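Local coordinates for protein fatty acyl CoA synthetase FADD13 (FATTY-ACYL-CoA SYNTHETASE) (Mycobacterium tuberculosis, PDB 3R44) that belongs to the AMP-binding enzyme family of the ANL superfamily and combines a large N-terminal alpha/beta region with a smaller C-terminal domain, at residues A[33-38]-A[77-82]; A[213-218]-A[238-243]; A[259-264]-A[288-293]. One frame throughout, in Å; residues are numbered along the deposited sequence.

Interaction 1 of 3, residues A[33-38]-A[77-82]; sequences QAYVEP and NSVEFC
Tyr35 and Val79 bring the two backbones to within 6.9 Å, CA to CA, where strand 33-37 passes the first turn of helix 79-91. Tyr35 carries the contact. Its CG lies anti to the backbone N (chi1 -166°), and Val79, at the start of the helix, covers one face of the ring. Val79 CB stands 3.7 Å from the ring centroid as a CH-pi contact, displaced toward CD2 and CE2, while Val79 CG2 rests against Tyr35 CG. Cys82 SG comes obliquely to Tyr35 CE1 at 3.9 Å, a sulfur-aromatic contact made one turn further along the helix.

The phenol oxygen lies against the Ser78-Val79 peptide without bonding to its N-H. Instead, Tyr35 OH donates to Glu37 OE1 at 2.7 Å, meeting the carboxylate from above its plane; Ser241 OG bonds to Tyr35 OH and to Glu37 OE1. Two waters tie the other carboxylate oxygen to the helix start. One donates to Glu37 OE2 (2.6 Å) and to Asn77 O; the second donates to OE2 and accepts from Val79 N at 2.9 Å. OE2 also bonds to Thr40 OG1, so both ends of the carboxylate are gripped, and the nearby helix N-terminus probably favours its negative charge.

Ser78 is the N-cap, its OG accepting from Phe81 N at 3.1 Å. Just before it, Asn77 OD1 accepts from Met220 N and ND2 donates to Leu218 O.

Ala34 and Tyr35 both face Met44 in a classic beta bulge. The contact thus sets a bulged strand of the mixed sheet against a serine-capped helix, the crossover between strands 70-74 and 94-97 of the neighbouring parallel sheet, a layered alpha/beta packing as in the large N-terminal region of ANL enzymes.

Interaction 2 of 3, residues A[213-218]-A[238-243]; sequences RLLLPL and TLISMP
Leu214 and Leu239 pair in a beta-alpha-beta unit, in which helix 223-235 links parallel strands 213-216 and 238-241. The ladder alternates: Leu214 N and Leu216 N give to Thr238 O and Ile240 O, Ile240 N and Met242 N to Leu214 O and Leu216 O. The Ile240 N to Leu214 O bond is short and straight (2.7 Å, 177°), its donor above the carbonyl plane. On the face turned to helix 223-235, Leu214 CD2 meets Leu239 CD2 at 4.2 Å.

On the other face, Arg213 and Thr238 point the same way. Thr238 CG2 sits 3.7 Å above the guanidinium plane, offset toward NH1, and Ile240 CD1 touches NH2 obliquely. A water accepts from Arg213 NH1 at 3.2 Å and donates to Thr238 OG1, which also bonds to Gln33 O. Leu215 CD1, on this face, and Pro217 CB, past the strand end, each come within 4.1 Å of Met242 CB.

Arg213 NH2 forms a salt bridge with Glu257 and bonds to Gln33. Leu216 O also accepts from a water at 2.7 Å that donates to Ser241 OG, a partner of Glu37 OE1. Buried polar atoms at both ends are thus satisfied partly by water, with aliphatic side chains between.

Interaction 3 of 3, residues A[259-264]-A[288-293]; sequences VCIGGA and YFITGG
The Tyr288 ring has Ile261 CG1 over one face, 4.2 Å from the centroid in a CH-pi contact, and Ile290 CG1 at its edge, in the ring plane. Ile261 and Tyr288 head adjacent parallel strands, 261-264 and 288-291, in the mixed sheet of the alpha/beta fold. Tyr288 CG lies between the backbone N and the carbonyl carbon (chi1 62°), and the ring runs alongside Ile261: Ile261 CG2 meets Tyr288 CE1 at 3.7 Å, and Ile261 CD1 reaches Tyr288 OH at 3.4 Å. That hydroxyl bonds to Asp207 O. Ile261 CG2 also packs on Ile290 CD1, closing an apolar cluster on the Ile261 and Tyr288 side of the sheet.

The second ring, Phe289, lies on the other side of the sheet, where helix 266-274 covers it through Leu269 and Met272. Gly262 O and Ala264 CB approach it obliquely, the carbonyl oxygen 3.5 Å from Phe289 CD1. Gly262 has no side chain, and the ring sits close to its backbone.

Along the ladder, Gly262 N binds Tyr288 O, Ile290 N binds Gly262 O and Ala264 N binds Ile290 O. Past the strand end, Gly292 N donates to Ala264 O at 3.2 Å, the donor tilted 23° from the carbonyl plane.

Interactions 2 and 3 lie within the mixed sheet, whose run of parallel strands includes 33-37, 238-241, 213-216, 261-264 and 288-291, in that order; interaction 1 joins strand 33-37 to a helix. Centres of interactions 1 and 2 lie 8 Å apart and those of 2 and 3 10 Å. Between 1 and 2, Gln33 O and Thr238 OG1 probably hydrogen-bond at 2.6 Å, and Pro243 packs on Asn77 and Glu37. Interactions 2 and 3 are joined by a probable hydrogen bond of Gly263 N to Leu215 O, 2.8 Å. Interactions 1 and 3 do not touch, nearest atoms about 8 Å apart. No residue of the six segments belongs to the bound histidine's pocket, which includes Gly169 and His192.

Interaction 1 of 3, residues A[33-38]-A[77-82]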
# COMPACT_ATOMS: atom_id res chain seq x y z
N GLN A 33 0.12 21.42 16.04
CA GLN A 33 1.06 20.30 15.93
C GLN A 33 0.96 19.49 14.63
O GLN A 33 -0.15 19.11 14.17
CB GLN A 33 0.96 19.37 17.12
CG GLN A 33 1.27 20.02 18.47
CD GLN A 33 1.39 18.95 19.52
OE1 GLN A 33 0.46 18.23 19.78
NE2 GLN A 33 2.58 18.76 20.02
N ALA A 34 2.12 19.30 13.99
CA ALA A 34 2.18 18.58 12.71
C ALA A 34 2.69 17.15 12.84
O ALA A 34 2.23 16.24 12.14
CB ALA A 34 3.06 19.36 11.69
N TYR A 35 3.64 16.97 13.74
CA TYR A 35 4.41 15.69 13.86
C TYR A 35 4.85 15.49 15.28
O TYR A 35 5.49 16.36 15.80
CB TYR A 35 5.59 15.71 12.90
CG TYR A 35 6.22 14.35 12.68
CD1 TYR A 35 5.89 13.59 11.56
CD2 TYR A 35 7.14 13.83 13.58
CE1 TYR A 35 6.41 12.36 11.37
CE2 TYR A 35 7.70 12.55 13.38
CZ TYR A 35 7.31 11.85 12.25
OH TYR A 35 7.83 10.62 11.95
N VAL A 36 4.39 14.42 15.92
CA VAL A 36 4.68 14.12 17.30
C VAL A 36 5.21 12.67 17.31
O VAL A 36 4.48 11.75 16.92
CB VAL A 36 3.45 14.24 18.21
CG1 VAL A 36 3.83 13.88 19.63
CG2 VAL A 36 2.83 15.64 18.14
N GLU A 37 6.45 12.47 17.76
CA GLU A 37 7.08 11.14 17.81
C GLU A 37 7.67 10.99 19.22
O GLU A 37 8.83 11.39 19.43
CB GLU A 37 8.19 11.03 16.75
CG GLU A 37 8.62 9.63 16.42
CD GLU A 37 9.43 9.59 15.15
OE1 GLU A 37 8.85 9.34 14.06
OE2 GLU A 37 10.65 9.84 15.25
N PRO A 38 6.87 10.49 20.20
CA PRO A 38 7.32 10.52 21.59
C PRO A 38 8.60 9.74 21.84
O PRO A 38 9.43 10.20 22.62
CB PRO A 38 6.12 9.91 22.35
CG PRO A 38 4.96 10.30 21.49
CD PRO A 38 5.48 9.99 20.13
N ASN A 77 10.89 5.51 9.49
CA ASN A 77 9.93 6.62 9.65
C ASN A 77 10.53 7.69 10.56
O ASN A 77 11.08 7.40 11.64
CB ASN A 77 8.65 6.09 10.29
CG ASN A 77 7.79 5.34 9.32
OD1 ASN A 77 8.27 4.83 8.30
ND2 ASN A 77 6.51 5.25 9.63
N SER A 78 10.36 8.94 10.15
CA SER A 78 10.88 10.08 10.89
C SER A 78 10.32 11.34 10.26
O SER A 78 9.79 11.31 9.13
CB SER A 78 12.43 10.13 10.85
OG SER A 78 12.87 10.36 9.51
N VAL A 79 10.40 12.43 10.99
CA VAL A 79 10.03 13.71 10.44
C VAL A 79 11.00 14.08 9.30
O VAL A 79 10.62 14.76 8.34
CB VAL A 79 9.96 14.78 11.54
CG1 VAL A 79 11.38 15.18 11.99
CG2 VAL A 79 9.12 16.00 11.08
N GLU A 80 12.25 13.64 9.34
CA GLU A 80 13.16 13.85 8.17
C GLU A 80 12.68 13.21 6.88
O GLU A 80 12.78 13.78 5.81
CB GLU A 80 14.56 13.36 8.45
CG GLU A 80 15.36 14.18 9.46
CD GLU A 80 15.03 13.89 10.95
OE1 GLU A 80 14.24 12.97 11.30
OE2 GLU A 80 15.55 14.64 11.78
N PHE A 81 12.19 11.99 6.97
CA PHE A 81 11.60 11.28 5.84
C PHE A 81 10.53 12.19 5.24
O PHE A 81 10.53 12.48 4.01
CB PHE A 81 11.01 9.95 6.32
CG PHE A 81 10.68 8.96 5.23
CD1 PHE A 81 11.11 7.64 5.37
CD2 PHE A 81 9.91 9.27 4.15
CE1 PHE A 81 10.84 6.67 4.41
CE2 PHE A 81 9.65 8.31 3.17
CZ PHE A 81 10.13 7.01 3.31
N CYS A 82 9.62 12.67 6.09
CA CYS A 82 8.48 13.50 5.58
C CYS A 82 9.02 14.81 4.95
O CYS A 82 8.57 15.25 3.90
CB CYS A 82 7.57 13.89 6.72
SG CYS A 82 6.73 12.50 7.44
O HOH W 1 12.20 8.22 13.97
O HOH W 2 11.42 12.12 13.68

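Interaction 2 of 3, residues A[213-218]-A[238-243]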
# COMPACT_ATOMS: atom_id res chain seq x y z
N ARG A 213 -5.92 13.91 15.46
CA ARG A 213 -4.60 13.36 15.71
C ARG A 213 -4.57 11.93 15.20
O ARG A 213 -5.42 11.10 15.57
CB ARG A 213 -4.29 13.45 17.20
CG ARG A 213 -4.49 14.82 17.68
CD ARG A 213 -4.20 15.07 19.13
NE ARG A 213 -2.81 14.91 19.58
CZ ARG A 213 -1.90 15.87 19.59
NH1 ARG A 213 -2.18 17.03 19.05
NH2 ARG A 213 -0.70 15.66 20.13
N LEU A 214 -3.61 11.63 14.33
CA LEU A 214 -3.65 10.41 13.55
C LEU A 214 -2.38 9.60 13.78
O LEU A 214 -1.25 10.06 13.51
CB LEU A 214 -3.87 10.75 12.05
CG LEU A 214 -4.09 9.52 11.15
CD1 LEU A 214 -4.82 9.92 9.87
CD2 LEU A 214 -2.73 8.92 10.78
N LEU A 215 -2.56 8.37 14.25
CA LEU A 215 -1.44 7.46 14.50
C LEU A 215 -1.02 6.72 13.25
O LEU A 215 -1.85 6.04 12.58
CB LEU A 215 -1.82 6.46 15.58
CG LEU A 215 -0.78 5.39 15.83
CD1 LEU A 215 0.42 6.00 16.57
CD2 LEU A 215 -1.45 4.21 16.60
N LEU A 216 0.24 6.89 12.90
CA LEU A 216 0.88 6.20 11.77
C LEU A 216 1.94 5.23 12.31
O LEU A 216 3.03 5.65 12.71
CB LEU A 216 1.56 7.18 10.81
CG LEU A 216 2.08 6.51 9.53
CD1 LEU A 216 1.06 5.64 8.85
CD2 LEU A 216 2.61 7.59 8.59
N PRO A 217 1.62 3.93 12.31
CA PRO A 217 2.60 3.00 12.84
C PRO A 217 3.03 2.01 11.75
O PRO A 217 3.50 0.89 12.07
CB PRO A 217 1.80 2.27 13.91
CG PRO A 217 0.45 2.08 13.20
CD PRO A 217 0.27 3.31 12.33
N LEU A 218 2.87 2.43 10.49
CA LEU A 218 3.24 1.64 9.34
C LEU A 218 4.32 2.41 8.55
O LEU A 218 4.32 3.63 8.54
CB LEU A 218 2.05 1.44 8.42
CG LEU A 218 0.85 0.75 9.11
CD1 LEU A 218 -0.46 1.07 8.41
CD2 LEU A 218 1.15 -0.73 9.18
N THR A 238 -2.74 16.25 13.06
CA THR A 238 -1.45 16.04 13.69
C THR A 238 -1.07 14.59 13.51
O THR A 238 -1.78 13.70 13.96
CB THR A 238 -1.54 16.36 15.19
OG1 THR A 238 -2.00 17.70 15.38
CG2 THR A 238 -0.17 16.25 15.92
N LEU A 239 0.09 14.31 12.91
CA LEU A 239 0.62 12.95 12.80
C LEU A 239 1.25 12.54 14.12
O LEU A 239 2.08 13.28 14.64
CB LEU A 239 1.68 12.87 11.72
CG LEU A 239 1.13 12.85 10.33
CD1 LEU A 239 2.36 12.98 9.39
CD2 LEU A 239 0.43 11.54 10.05
N ILE A 240 0.84 11.38 14.64
CA ILE A 240 1.44 10.80 15.81
C ILE A 240 2.22 9.62 15.29
O ILE A 240 1.66 8.66 14.80
CB ILE A 240 0.38 10.39 16.85
CG1 ILE A 240 -0.59 11.56 17.14
CG2 ILE A 240 1.05 9.83 18.11
CD1 ILE A 240 0.05 12.83 17.70
N SER A 241 3.53 9.67 15.42
CA SER A 241 4.36 8.66 14.81
C SER A 241 4.86 7.59 15.80
O SER A 241 5.41 7.92 16.87
CB SER A 241 5.55 9.33 14.12
OG SER A 241 6.47 8.36 13.68
N MET A 242 4.67 6.33 15.41
CA MET A 242 5.25 5.15 16.07
C MET A 242 6.12 4.38 15.05
O MET A 242 5.62 3.55 14.34
CB MET A 242 4.14 4.23 16.67
CG MET A 242 4.69 3.23 17.64
SD MET A 242 3.44 2.02 18.27
CE MET A 242 3.85 1.97 19.96
N PRO A 243 7.43 4.70 14.95
CA PRO A 243 8.23 4.22 13.83
C PRO A 243 8.46 2.73 13.85
O PRO A 243 8.45 2.13 12.76
CB PRO A 243 9.55 5.02 13.93
CG PRO A 243 9.38 5.96 14.97
CD PRO A 243 8.09 5.77 15.71
O HOH W 3 -4.39 18.11 16.94
O HOH W 4 5.51 6.46 11.91

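Interaction 3 of 3, residues A[259-264]-A[288-293]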
# COMPACT_ATOMS: atom_id res chain seq x y z
N VAL A 259 -5.19 10.30 20.47
CA VAL A 259 -5.31 9.90 19.09
C VAL A 259 -6.79 9.66 18.72
O VAL A 259 -7.56 9.02 19.45
CB VAL A 259 -4.42 8.65 18.81
CG1 VAL A 259 -4.67 8.07 17.37
CG2 VAL A 259 -2.94 8.99 19.00
N CYS A 260 -7.17 10.23 17.57
CA CYS A 260 -8.49 10.09 16.98
C CYS A 260 -8.63 9.01 15.96
O CYS A 260 -9.73 8.40 15.85
CB CYS A 260 -8.91 11.43 16.35
SG CYS A 260 -8.68 12.85 17.39
N ILE A 261 -7.60 8.79 15.14
CA ILE A 261 -7.67 7.86 14.05
C ILE A 261 -6.35 7.13 14.05
O ILE A 261 -5.30 7.73 14.37
CB ILE A 261 -7.81 8.60 12.70
CG1 ILE A 261 -9.04 9.51 12.68
CG2 ILE A 261 -7.78 7.62 11.49
CD1 ILE A 261 -8.91 10.58 11.52
N GLY A 262 -6.35 5.87 13.67
CA GLY A 262 -5.10 5.13 13.54
C GLY A 262 -5.02 4.38 12.24
O GLY A 262 -6.00 3.77 11.83
N GLY A 263 -3.85 4.35 11.62
CA GLY A 263 -3.65 3.49 10.48
C GLY A 263 -3.23 2.11 10.99
O GLY A 263 -2.47 1.99 11.94
N ALA A 264 -3.74 1.06 10.35
CA ALA A 264 -3.44 -0.31 10.74
C ALA A 264 -3.64 -1.31 9.63
O ALA A 264 -3.94 -0.98 8.47
CB ALA A 264 -4.32 -0.69 11.96
N TYR A 288 -11.72 5.63 15.08
CA TYR A 288 -11.61 4.49 14.17
C TYR A 288 -10.21 4.20 13.66
O TYR A 288 -9.36 5.07 13.60
CB TYR A 288 -12.59 4.67 12.95
CG TYR A 288 -12.30 5.86 12.11
CD1 TYR A 288 -11.43 5.79 11.02
CD2 TYR A 288 -12.91 7.07 12.38
CE1 TYR A 288 -11.22 6.86 10.26
CE2 TYR A 288 -12.69 8.17 11.62
CZ TYR A 288 -11.81 8.07 10.55
OH TYR A 288 -11.49 9.14 9.74
N PHE A 289 -10.01 2.97 13.22
CA PHE A 289 -8.84 2.62 12.48
C PHE A 289 -9.14 2.59 11.00
O PHE A 289 -10.23 2.29 10.60
CB PHE A 289 -8.38 1.23 12.88
CG PHE A 289 -7.79 1.13 14.27
CD1 PHE A 289 -6.47 1.52 14.53
CD2 PHE A 289 -8.57 0.65 15.30
CE1 PHE A 289 -5.93 1.41 15.82
CE2 PHE A 289 -8.06 0.56 16.60
CZ PHE A 289 -6.73 0.93 16.85
N ILE A 290 -8.14 2.96 10.19
CA ILE A 290 -8.19 2.82 8.74
C ILE A 290 -7.29 1.62 8.49
O ILE A 290 -6.13 1.68 8.86
CB ILE A 290 -7.59 4.00 8.01
CG1 ILE A 290 -8.35 5.28 8.38
CG2 ILE A 290 -7.68 3.77 6.47
CD1 ILE A 290 -7.71 6.57 7.84
N THR A 291 -7.81 0.54 7.93
CA THR A 291 -7.03 -0.67 7.78
C THR A 291 -6.93 -1.05 6.32
O THR A 291 -7.85 -0.89 5.54
CB THR A 291 -7.62 -1.87 8.56
OG1 THR A 291 -8.88 -2.22 8.01
CG2 THR A 291 -7.89 -1.51 10.02
N GLY A 292 -5.78 -1.60 5.96
CA GLY A 292 -5.54 -2.10 4.62
C GLY A 292 -5.39 -3.60 4.74
O GLY A 292 -5.29 -4.12 5.83
N GLY A 293 -5.39 -4.31 3.63
CA GLY A 293 -5.15 -5.74 3.67
C GLY A 293 -6.46 -6.48 3.53
O GLY A 293 -7.45 -5.91 3.11